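Local coordinates for protein cortical-lytic enzyme (Clostridium perfringens, PDB 5JIP) that probably hydrolyses spore-cortex peptidoglycan during germination, as a muramidase of glycoside hydrolase family 25, at residues Asp90-Ile93 and Asp94-Gln98; Arg135-Phe138 and Glu139-Arg143; Leu148-Gly151 and Leu152-Gly156; Thr123-Glu126 and Leu127-Ile131. One frame throughout, in Å; residues are numbered along the deposited sequence.

Contact 1 of 4, residues Asp90-Ile93 and Asp94-Gln98; sequences DQFI and DVLQQ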
loop_
_atom_site.group_PDB
_atom_site.type_symbol
_atom_site.label_atom_id
_atom_site.label_comp_id
_atom_site.label_asym_id
_atom_site.label_seq_id
_atom_site.Cartn_x
_atom_site.Cartn_y
_atom_site.Cartn_z
ATOM N N ASP A 90 14.618 22.272 -9.667
ATOM C CA ASP A 90 14.680 22.122 -11.115
ATOM C C ASP A 90 16.096 21.814 -11.578
ATOM O O ASP A 90 16.286 21.047 -12.523
ATOM C CB ASP A 90 14.167 23.383 -11.814
ATOM C CG ASP A 90 12.648 23.509 -11.779
ATOM O OD1 ASP A 90 11.940 22.558 -11.373
ATOM O OD2 ASP A 90 12.152 24.574 -12.168
ATOM N N GLN A 91 17.103 22.425 -10.941
ATOM C CA GLN A 91 18.492 22.174 -11.333
ATOM C C GLN A 91 18.893 20.739 -11.032
ATOM O O GLN A 91 19.564 20.085 -11.841
ATOM C CB GLN A 91 19.423 23.137 -10.603
ATOM C CG GLN A 91 19.332 24.595 -11.079
ATOM C CD GLN A 91 20.012 25.578 -10.120
ATOM O OE1 GLN A 91 20.118 25.322 -8.924
ATOM N NE2 GLN A 91 20.455 26.706 -10.643
ATOM N N PHE A 92 18.501 20.245 -9.858
ATOM C CA PHE A 92 18.773 18.868 -9.467
ATOM C C PHE A 92 18.135 17.881 -10.445
ATOM O O PHE A 92 18.780 16.919 -10.884
ATOM C CB PHE A 92 18.263 18.684 -8.040
ATOM C CG PHE A 92 18.558 17.337 -7.419
ATOM C CD1 PHE A 92 19.741 16.651 -7.673
ATOM C CD2 PHE A 92 17.640 16.778 -6.540
ATOM C CE1 PHE A 92 19.990 15.434 -7.064
ATOM C CE2 PHE A 92 17.892 15.562 -5.935
ATOM C CZ PHE A 92 19.059 14.883 -6.195
ATOM N N ILE A 93 16.882 18.126 -10.813
ATOM C CA ILE A 93 16.166 17.293 -11.779
ATOM C C ILE A 93 16.939 17.213 -13.086
ATOM O O ILE A 93 17.042 16.153 -13.705
ATOM C CB ILE A 93 14.743 17.853 -11.992
ATOM C CG1 ILE A 93 13.897 17.574 -10.757
ATOM C CG2 ILE A 93 14.081 17.259 -13.250
ATOM C CD1 ILE A 93 12.600 18.361 -10.717
ATOM N N ASP A 94 17.448 18.350 -13.543
ATOM C CA ASP A 94 18.240 18.409 -14.767
ATOM C C ASP A 94 19.522 17.598 -14.622
ATOM O O ASP A 94 19.819 16.739 -15.460
ATOM C CB ASP A 94 18.501 19.890 -15.081
ATOM C CG ASP A 94 19.382 20.133 -16.310
ATOM O OD1 ASP A 94 19.788 19.200 -17.016
ATOM O OD2 ASP A 94 19.668 21.328 -16.555
ATOM N N VAL A 95 20.270 17.811 -13.529
ATOM C CA VAL A 95 21.543 17.098 -13.361
ATOM C C VAL A 95 21.316 15.596 -13.256
ATOM O O VAL A 95 22.046 14.805 -13.862
ATOM C CB VAL A 95 22.307 17.637 -12.143
ATOM C CG1 VAL A 95 23.586 16.824 -11.844
ATOM C CG2 VAL A 95 22.664 19.068 -12.384
ATOM N N LEU A 96 20.318 15.178 -12.475
ATOM C CA LEU A 96 20.040 13.747 -12.332
ATOM C C LEU A 96 19.896 13.080 -13.687
ATOM O O LEU A 96 20.450 11.993 -13.912
ATOM C CB LEU A 96 18.777 13.516 -11.514
ATOM C CG LEU A 96 18.910 13.749 -10.013
ATOM C CD1 LEU A 96 17.517 13.896 -9.396
ATOM C CD2 LEU A 96 19.698 12.664 -9.284
ATOM N N GLN A 97 19.131 13.703 -14.596
ATOM C CA GLN A 97 18.932 13.117 -15.914
ATOM C C GLN A 97 20.226 13.095 -16.711
ATOM O O GLN A 97 20.445 12.176 -17.513
ATOM C CB GLN A 97 17.850 13.871 -16.664
ATOM C CG GLN A 97 16.506 13.707 -16.027
ATOM C CD GLN A 97 15.448 14.551 -16.673
ATOM O OE1 GLN A 97 14.742 14.104 -17.564
ATOM N NE2 GLN A 97 15.314 15.776 -16.205
ATOM N N GLN A 98 21.088 14.095 -16.526
ATOM C CA GLN A 98 22.381 14.046 -17.196
ATOM C C GLN A 98 23.161 12.811 -16.765
ATOM O O GLN A 98 23.870 12.195 -17.568
ATOM C CB GLN A 98 23.195 15.309 -16.901
ATOM C CG GLN A 98 22.573 16.588 -17.388
ATOM C CD GLN A 98 23.474 17.792 -17.156
ATOM O OE1 GLN A 98 24.694 17.701 -17.308
ATOM N NE2 GLN A 98 22.887 18.908 -16.793
#
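Leu96 lays its CD1 methyl over the face of the Phe92 ring, 3.6 Å from the centroid and only 10° off the ring normal, a CH-pi contact between residues one helical turn apart. The second methyl, CD2, lies toward the ring's rim and meets CE1 of Phe92, also at 3.6 Å. With CG anti to the backbone N (chi1 -175°), Phe92 carries its ring out from the helix, where the Leu96 side chain one turn on can cover a face. This is the buried side of helix 83-100, the connecting helix of a beta-alpha-beta unit between strands 70-75 and 111-113 in the TIM-barrel-like catalytic domain; the Phe92 ring also meets Phe138 of helix 124-142. Round the helix, on a partly covered side, the contact turns polar. Gln97, lying alongside Ile93, turns its amide back so that NE2 donates to Ile93 O at 3.1 Å, from well above the carbonyl plane, while Gln97 OE1 accepts from Gly103 N. The backbone bond from Gln97 N to the same oxygen is a weak one at 3.3 Å. On the solvent-exposed flank, Gln98 NE2 donates to Asp94 OD1 over 3.1 Å, approaching from above the carboxylate plane.

Contact 2 of 4, residues Arg135-Phe138 and Glu139-Arg143; sequences RDRF and EEKTR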
loop_
_atom_site.group_PDB
_atom_site.type_symbol
_atom_site.label_atom_id
_atom_site.label_comp_id
_atom_site.label_asym_id
_atom_site.label_seq_id
_atom_site.Cartn_x
_atom_site.Cartn_y
_atom_site.Cartn_z
ATOM N N ARG A 135 10.701 19.796 -1.906
ATOM C CA ARG A 135 10.025 18.503 -2.026
ATOM C C ARG A 135 8.812 18.570 -2.962
ATOM O O ARG A 135 8.619 17.689 -3.816
ATOM C CB ARG A 135 9.626 18.021 -0.633
ATOM C CG ARG A 135 8.848 16.715 -0.597
ATOM C CD ARG A 135 7.377 16.950 -0.424
ATOM N NE ARG A 135 7.096 17.470 0.919
ATOM C CZ ARG A 135 6.792 16.740 1.989
ATOM N NH1 ARG A 135 6.676 15.430 1.896
ATOM N NH2 ARG A 135 6.571 17.334 3.163
ATOM N N ASP A 136 7.963 19.592 -2.807
ATOM C CA ASP A 136 6.769 19.683 -3.649
ATOM C C ASP A 136 7.135 19.805 -5.124
ATOM O O ASP A 136 6.542 19.144 -5.988
ATOM C CB ASP A 136 5.894 20.877 -3.222
ATOM C CG ASP A 136 5.161 20.644 -1.912
ATOM O OD1 ASP A 136 5.087 19.486 -1.445
ATOM O OD2 ASP A 136 4.645 21.630 -1.348
ATOM N N ARG A 137 8.080 20.678 -5.445
ATOM C CA ARG A 137 8.512 20.821 -6.828
ATOM C C ARG A 137 9.118 19.530 -7.343
ATOM O O ARG A 137 8.793 19.069 -8.446
ATOM C CB ARG A 137 9.522 21.958 -6.945
ATOM C CG ARG A 137 10.013 22.236 -8.362
ATOM C CD ARG A 137 8.878 22.716 -9.230
ATOM N NE ARG A 137 9.389 23.338 -10.443
ATOM C CZ ARG A 137 8.693 24.172 -11.203
ATOM N NH1 ARG A 137 7.432 24.480 -10.884
ATOM N NH2 ARG A 137 9.264 24.686 -12.287
ATOM N N PHE A 138 10.028 18.940 -6.563
ATOM C CA PHE A 138 10.744 17.756 -7.033
ATOM C C PHE A 138 9.783 16.615 -7.356
ATOM O O PHE A 138 9.841 16.021 -8.443
ATOM C CB PHE A 138 11.758 17.289 -6.004
ATOM C CG PHE A 138 12.615 16.187 -6.530
ATOM C CD1 PHE A 138 13.755 16.480 -7.247
ATOM C CD2 PHE A 138 12.215 14.852 -6.410
ATOM C CE1 PHE A 138 14.523 15.472 -7.784
ATOM C CE2 PHE A 138 12.987 13.832 -6.951
ATOM C CZ PHE A 138 14.130 14.132 -7.626
ATOM N N GLU A 139 8.876 16.316 -6.430
ATOM C CA GLU A 139 7.970 15.184 -6.598
ATOM C C GLU A 139 6.920 15.451 -7.669
ATOM O O GLU A 139 6.553 14.551 -8.426
ATOM C CB GLU A 139 7.328 14.849 -5.251
ATOM C CG GLU A 139 8.378 14.411 -4.236
ATOM C CD GLU A 139 7.806 13.745 -2.993
ATOM O OE1 GLU A 139 6.615 13.971 -2.667
ATOM O OE2 GLU A 139 8.557 12.992 -2.316
ATOM N N GLU A 140 6.434 16.686 -7.752
ATOM C CA GLU A 140 5.474 17.041 -8.788
ATOM C C GLU A 140 6.075 16.815 -10.173
ATOM O O GLU A 140 5.430 16.267 -11.072
ATOM C CB GLU A 140 5.056 18.496 -8.559
ATOM C CG GLU A 140 4.173 19.087 -9.579
ATOM C CD GLU A 140 4.674 20.444 -9.992
ATOM O OE1 GLU A 140 4.962 21.302 -9.106
ATOM O OE2 GLU A 140 4.820 20.629 -11.207
ATOM N N LYS A 141 7.336 17.188 -10.345
ATOM C CA LYS A 141 7.973 17.149 -11.646
ATOM C C LYS A 141 8.448 15.751 -12.027
ATOM O O LYS A 141 8.464 15.418 -13.214
ATOM C CB LYS A 141 9.143 18.125 -11.666
ATOM C CG LYS A 141 8.725 19.594 -11.693
ATOM C CD LYS A 141 8.246 20.007 -13.068
ATOM C CE LYS A 141 7.771 21.451 -13.083
ATOM N NZ LYS A 141 7.322 21.847 -14.435
ATOM N N THR A 142 8.825 14.914 -11.055
ATOM C CA THR A 142 9.456 13.643 -11.357
ATOM C C THR A 142 8.575 12.432 -11.079
ATOM O O THR A 142 8.849 11.376 -11.628
ATOM C CB THR A 142 10.744 13.472 -10.541
ATOM O OG1 THR A 142 10.411 13.360 -9.145
ATOM C CG2 THR A 142 11.691 14.623 -10.798
ATOM N N ARG A 143 7.508 12.578 -10.291
ATOM C CA ARG A 143 6.747 11.452 -9.761
ATOM C C ARG A 143 7.626 10.497 -8.950
ATOM O O ARG A 143 7.268 9.336 -8.771
ATOM C CB ARG A 143 6.008 10.690 -10.875
ATOM C CG ARG A 143 4.735 10.001 -10.380
ATOM C CD ARG A 143 4.179 9.025 -11.408
ATOM N NE ARG A 143 2.906 8.455 -10.990
ATOM C CZ ARG A 143 2.398 7.328 -11.477
ATOM N NH1 ARG A 143 3.041 6.638 -12.393
ATOM N NH2 ARG A 143 1.235 6.892 -11.043
HETATM O O HOH W 1 6.004 13.498 -0.155
#
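Phe138 O accepts two bonds from Thr142, one from the backbone N at 3.0 Å and one from the side-chain OG1 at 2.8 Å. The hydroxyl gets there because OG1 sits between the backbone N and the carbonyl carbon (chi1 67°), and it meets Phe138 O from above the carbonyl plane. OG1 also accepts from Arg144 N, while the methyl CG2 of Thr142 rests over the Phe138 ring, offset toward its rim. Before this last turn of helix 124-142, the backbone N-H groups of Glu139, Glu140 and Lys141 are met by the carbonyls of Arg135, Asp136 and Arg137. Arg135 and Glu139 are joined through a water that accepts from Arg135 NH1 at 2.9 Å and donates to Glu139 OE1 at 2.6 Å; Arg135 also pairs with Asp132 and Asp172, and Glu139 OE2 takes Leu146 N and Arg145. Lys141 places its CE over the centre of the Arg137 guanidinium face, 3.4 Å from CZ. That leaves Lys141 NZ 4.1 Å from Arg137 NH2, a proximity of like charges probably eased by the salt bridge of Arg137 to Asp90. Phe138 O, with two donors from one residue, ties the last turn together, and the charged ends of Arg137, Glu139 and Asp136 find opposite charges on helix 83-100, in the following loop and on Lys280 of the second subunit.

Contact 3 of 4, residues Leu148-Gly151 and Leu152-Gly156; sequences LYTG and LFFIG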
loop_
_atom_site.group_PDB
_atom_site.type_symbol
_atom_site.label_atom_id
_atom_site.label_comp_id
_atom_site.label_asym_id
_atom_site.label_seq_id
_atom_site.Cartn_x
_atom_site.Cartn_y
_atom_site.Cartn_z
ATOM N N LEU A 148 15.117 12.924 2.487
ATOM C CA LEU A 148 15.835 13.995 3.178
ATOM C C LEU A 148 17.023 13.429 3.943
ATOM O O LEU A 148 16.882 12.478 4.723
ATOM C CB LEU A 148 14.920 14.748 4.149
ATOM C CG LEU A 148 15.616 15.891 4.923
ATOM C CD1 LEU A 148 15.940 16.977 3.971
ATOM C CD2 LEU A 148 14.712 16.378 6.055
ATOM N N TYR A 149 18.206 13.987 3.682
ATOM C CA TYR A 149 19.377 13.739 4.498
ATOM C C TYR A 149 19.641 14.940 5.399
ATOM O O TYR A 149 19.688 16.084 4.922
ATOM C CB TYR A 149 20.627 13.474 3.657
ATOM C CG TYR A 149 21.896 13.489 4.493
ATOM C CD1 TYR A 149 22.504 14.691 4.860
ATOM C CD2 TYR A 149 22.511 12.308 4.887
ATOM C CE1 TYR A 149 23.641 14.720 5.630
ATOM C CE2 TYR A 149 23.700 12.338 5.652
ATOM C CZ TYR A 149 24.249 13.557 6.014
ATOM O OH TYR A 149 25.399 13.634 6.760
ATOM N N THR A 150 19.855 14.674 6.684
ATOM C CA THR A 150 20.292 15.701 7.604
ATOM C C THR A 150 20.872 15.004 8.819
ATOM O O THR A 150 20.693 13.806 9.007
ATOM C CB THR A 150 19.129 16.651 7.967
ATOM O OG1 THR A 150 19.646 17.802 8.640
ATOM C CG2 THR A 150 18.152 15.989 8.849
ATOM N N GLY A 151 21.554 15.787 9.670
ATOM C CA GLY A 151 22.157 15.265 10.874
ATOM C C GLY A 151 21.289 15.452 12.115
ATOM O O GLY A 151 20.449 16.346 12.183
ATOM N N LEU A 152 21.524 14.583 13.106
ATOM C CA LEU A 152 20.823 14.696 14.381
ATOM C C LEU A 152 21.094 16.044 15.033
ATOM O O LEU A 152 20.170 16.702 15.535
ATOM C CB LEU A 152 21.247 13.551 15.308
ATOM C CG LEU A 152 20.552 13.484 16.691
ATOM C CD1 LEU A 152 19.052 13.417 16.522
ATOM C CD2 LEU A 152 21.030 12.300 17.547
ATOM N N PHE A 153 22.354 16.477 15.024
ATOM C CA PHE A 153 22.695 17.785 15.585
ATOM C C PHE A 153 21.901 18.898 14.915
ATOM O O PHE A 153 21.312 19.757 15.591
ATOM C CB PHE A 153 24.190 18.024 15.437
ATOM C CG PHE A 153 24.636 19.364 15.930
ATOM C CD1 PHE A 153 24.856 19.572 17.274
ATOM C CD2 PHE A 153 24.833 20.417 15.052
ATOM C CE1 PHE A 153 25.256 20.809 17.741
ATOM C CE2 PHE A 153 25.234 21.650 15.516
ATOM C CZ PHE A 153 25.451 21.840 16.859
ATOM N N PHE A 154 21.868 18.882 13.580
ATOM C CA PHE A 154 21.174 19.896 12.800
ATOM C C PHE A 154 19.688 19.943 13.139
ATOM O O PHE A 154 19.122 21.026 13.329
ATOM C CB PHE A 154 21.387 19.606 11.312
ATOM C CG PHE A 154 20.962 20.705 10.402
ATOM C CD1 PHE A 154 21.826 21.741 10.117
ATOM C CD2 PHE A 154 19.704 20.694 9.795
ATOM C CE1 PHE A 154 21.449 22.761 9.273
ATOM C CE2 PHE A 154 19.321 21.706 8.939
ATOM C CZ PHE A 154 20.184 22.743 8.676
ATOM N N ILE A 155 19.032 18.771 13.207
ATOM C CA ILE A 155 17.630 18.722 13.606
ATOM C C ILE A 155 17.470 19.417 14.952
ATOM O O ILE A 155 16.541 20.200 15.152
ATOM C CB ILE A 155 17.130 17.260 13.642
ATOM C CG1 ILE A 155 17.013 16.704 12.210
ATOM C CG2 ILE A 155 15.788 17.148 14.343
ATOM C CD1 ILE A 155 16.741 15.210 12.150
ATOM N N GLY A 156 18.405 19.173 15.874
ATOM C CA GLY A 156 18.324 19.760 17.204
ATOM C C GLY A 156 18.471 21.268 17.207
ATOM O O GLY A 156 17.888 21.952 18.052
#
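Thr150, near the end of strand 148-151, touches two residues of the helix that follows, one with each branch of its side chain. The hydroxyl goes to Phe154: OG1 lies 3.1 Å from CD2 and 3.6 Å from CG of the Phe154 ring, which it approaches obliquely, the two side chains crossing at about a right angle. Its hydrogen-bonding partner is Val114 O, so the approach to Phe154 is packing beside an oxygen already engaged. The methyl branch makes the apolar contact, with Thr150 CG2 3.6 Å from CG1 and 3.7 Å from CD1 of Ile155. Holding OG1 anti to the backbone N (chi1 -168°) places this methyl between the backbone N and the carbonyl carbon and separates the two branches, one for each helix residue.

The hydrogen bond between the two segments is a backbone one: Ile155 N donates to Gly151 O at 3.0 Å and an N-H...O angle of 169°, closing the first turn of the helix on the residue at its N-cap position. Gly151 O also lies 3.5 Å from Ile155 CG1, so the side chain packs beside the carbonyl that its backbone N binds. Near the helix start, Phe153 N donates to a sulfonate oxygen of a MES molecule, probably from the crystallisation liquor.

The chain turns sharply here, the strand and helix segments running at 84° to each other. Strand 147-151 lies between strands 111-113 and 175-178 in the barrel sheet, parallel to both, and short helix 152-157 leaves its C-terminal end within the connection to strand 175-178.

Contact 4 of 4, residues Thr123-Glu126 and Leu127-Ile131; sequences TTTE and LVNWI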
loop_
_atom_site.group_PDB
_atom_site.type_symbol
_atom_site.label_atom_id
_atom_site.label_comp_id
_atom_site.label_asym_id
_atom_site.label_seq_id
_atom_site.Cartn_x
_atom_site.Cartn_y
_atom_site.Cartn_z
ATOM N N THR A 123 14.518 30.929 10.661
ATOM C CA THR A 123 13.672 30.270 11.639
ATOM C C THR A 123 13.401 28.826 11.205
ATOM O O THR A 123 13.574 28.450 10.041
ATOM C CB THR A 123 12.349 31.020 11.807
ATOM O OG1 THR A 123 11.557 30.840 10.633
ATOM C CG2 THR A 123 12.578 32.498 12.002
ATOM N N THR A 124 12.974 28.011 12.167
ATOM C CA THR A 124 12.552 26.658 11.832
ATOM C C THR A 124 11.448 26.666 10.779
ATOM O O THR A 124 11.449 25.835 9.862
ATOM C CB THR A 124 12.109 25.946 13.091
ATOM O OG1 THR A 124 13.211 25.914 13.997
ATOM C CG2 THR A 124 11.624 24.517 12.777
ATOM N N THR A 125 10.496 27.601 10.881
ATOM C CA THR A 125 9.450 27.674 9.861
ATOM C C THR A 125 10.056 27.977 8.503
ATOM O O THR A 125 9.688 27.366 7.494
ATOM C CB THR A 125 8.406 28.736 10.223
ATOM O OG1 THR A 125 7.821 28.428 11.497
ATOM C CG2 THR A 125 7.299 28.816 9.158
ATOM N N GLU A 126 10.995 28.918 8.452
ATOM C CA GLU A 126 11.588 29.273 7.175
ATOM C C GLU A 126 12.378 28.104 6.586
ATOM O O GLU A 126 12.291 27.841 5.379
ATOM C CB GLU A 126 12.476 30.509 7.342
ATOM C CG GLU A 126 11.683 31.781 7.595
ATOM C CD GLU A 126 12.540 32.957 7.998
ATOM O OE1 GLU A 126 13.540 32.756 8.727
ATOM O OE2 GLU A 126 12.199 34.089 7.570
ATOM N N LEU A 127 13.153 27.401 7.415
ATOM C CA LEU A 127 13.956 26.294 6.892
ATOM C C LEU A 127 13.052 25.171 6.400
ATOM O O LEU A 127 13.203 24.680 5.277
ATOM C CB LEU A 127 14.914 25.779 7.953
ATOM C CG LEU A 127 15.787 24.584 7.553
ATOM C CD1 LEU A 127 16.669 24.937 6.385
ATOM C CD2 LEU A 127 16.673 24.104 8.697
ATOM N N VAL A 128 12.075 24.781 7.215
ATOM C CA VAL A 128 11.200 23.682 6.834
ATOM C C VAL A 128 10.362 24.064 5.616
ATOM O O VAL A 128 10.167 23.244 4.722
ATOM C CB VAL A 128 10.332 23.243 8.034
ATOM C CG1 VAL A 128 9.251 22.264 7.607
ATOM C CG2 VAL A 128 11.178 22.600 9.164
ATOM N N ASN A 129 9.814 25.291 5.569
ATOM C CA ASN A 129 9.095 25.726 4.380
ATOM C C ASN A 129 9.955 25.600 3.119
ATOM O O ASN A 129 9.452 25.242 2.047
ATOM C CB ASN A 129 8.624 27.168 4.540
ATOM C CG ASN A 129 7.383 27.280 5.391
ATOM O OD1 ASN A 129 6.808 26.273 5.827
ATOM N ND2 ASN A 129 6.955 28.508 5.623
ATOM N N TRP A 130 11.244 25.924 3.219
ATOM C CA TRP A 130 12.122 25.821 2.053
ATOM C C TRP A 130 12.286 24.370 1.612
ATOM O O TRP A 130 12.146 24.051 0.431
ATOM C CB TRP A 130 13.476 26.457 2.367
ATOM C CG TRP A 130 14.338 26.585 1.177
ATOM C CD1 TRP A 130 14.494 27.690 0.377
ATOM C CD2 TRP A 130 15.173 25.566 0.614
ATOM N NE1 TRP A 130 15.365 27.411 -0.645
ATOM C CE2 TRP A 130 15.797 26.114 -0.520
ATOM C CE3 TRP A 130 15.451 24.233 0.961
ATOM C CZ2 TRP A 130 16.710 25.379 -1.305
ATOM C CZ3 TRP A 130 16.335 23.516 0.183
ATOM C CH2 TRP A 130 16.961 24.093 -0.936
ATOM N N ILE A 131 12.548 23.468 2.562
ATOM C CA ILE A 131 12.653 22.047 2.242
ATOM C C ILE A 131 11.353 21.537 1.633
ATOM O O ILE A 131 11.350 20.831 0.622
ATOM C CB ILE A 131 13.017 21.261 3.506
ATOM C CG1 ILE A 131 14.374 21.718 4.009
ATOM C CG2 ILE A 131 12.930 19.744 3.240
ATOM C CD1 ILE A 131 14.705 21.147 5.364
#
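Leu127 N donates to Thr123 O at 2.9 Å, closing the first turn of helix 124-142 just inside a capping box made by Thr123 and Glu126. Within that box the bonds are reciprocal. Glu126 N donates to Thr123 OG1 at 3.0 Å, and Thr123 N donates to Glu126 OE1 at 2.8 Å with a nearly straight N-H...O angle of 172°, meeting the carboxylate on its anti side and close to its plane. Glu126 can return to the cap because CG lies beside its own backbone N (chi1 -71°) and the chain runs extended beyond it. Its negative charge at the N-terminal end would probably interact favourably with the helix dipole.

The backbone ladder continues with Val128, Asn129 and Trp130 bonded to Thr124, Thr125 and Glu126 in turn. The bond from Trp130 N to Glu126 O is more bent than the others, with an N-H...O angle of 150°. The Trp130 side chain swings away from this turn, its NE1 donating to Ser84 OG near the start of helix 83-100.

Side-chain packing within the turn is light. Thr124 and Val128 lie side by side and bring their CG2 methyls to 4.1 Å, while Thr124 OG1 lies within weak hydrogen-bonding range of Tyr158 O and Asp159 OD2. Thr125 and Asn129 run alongside one another in the same way, Thr125 touching Pro164 in a nearby loop as well. There the Thr125 CG2 methyl comes within 3.6 Å of Asn129 ND2.

In the fold
Contacts 2 and 4 occupy the C-terminal and N-terminal parts of helix 124-142, their centres 18 Å apart. Contact 1, on helix 83-100, packs against contact 2 through the salt bridge from Asp90 OD1 to Arg137 NE (2.8 Å) and through Ile93 CD1 on Lys141 CB (3.6 Å), joining two successive helices of the barrel. At the opposite end of helix 124-142, contact 4 meets contact 3 where Leu127 CD2 lies 3.6 Å from Phe154 CE2. Contacts 1 and 3 do not touch, their centres being 24 Å apart. The magnesium ion is nearest contact 2, about 13 Å from the side chain of Glu139, which itself lies about 11 Å from that of the magnesium ligand Asp304.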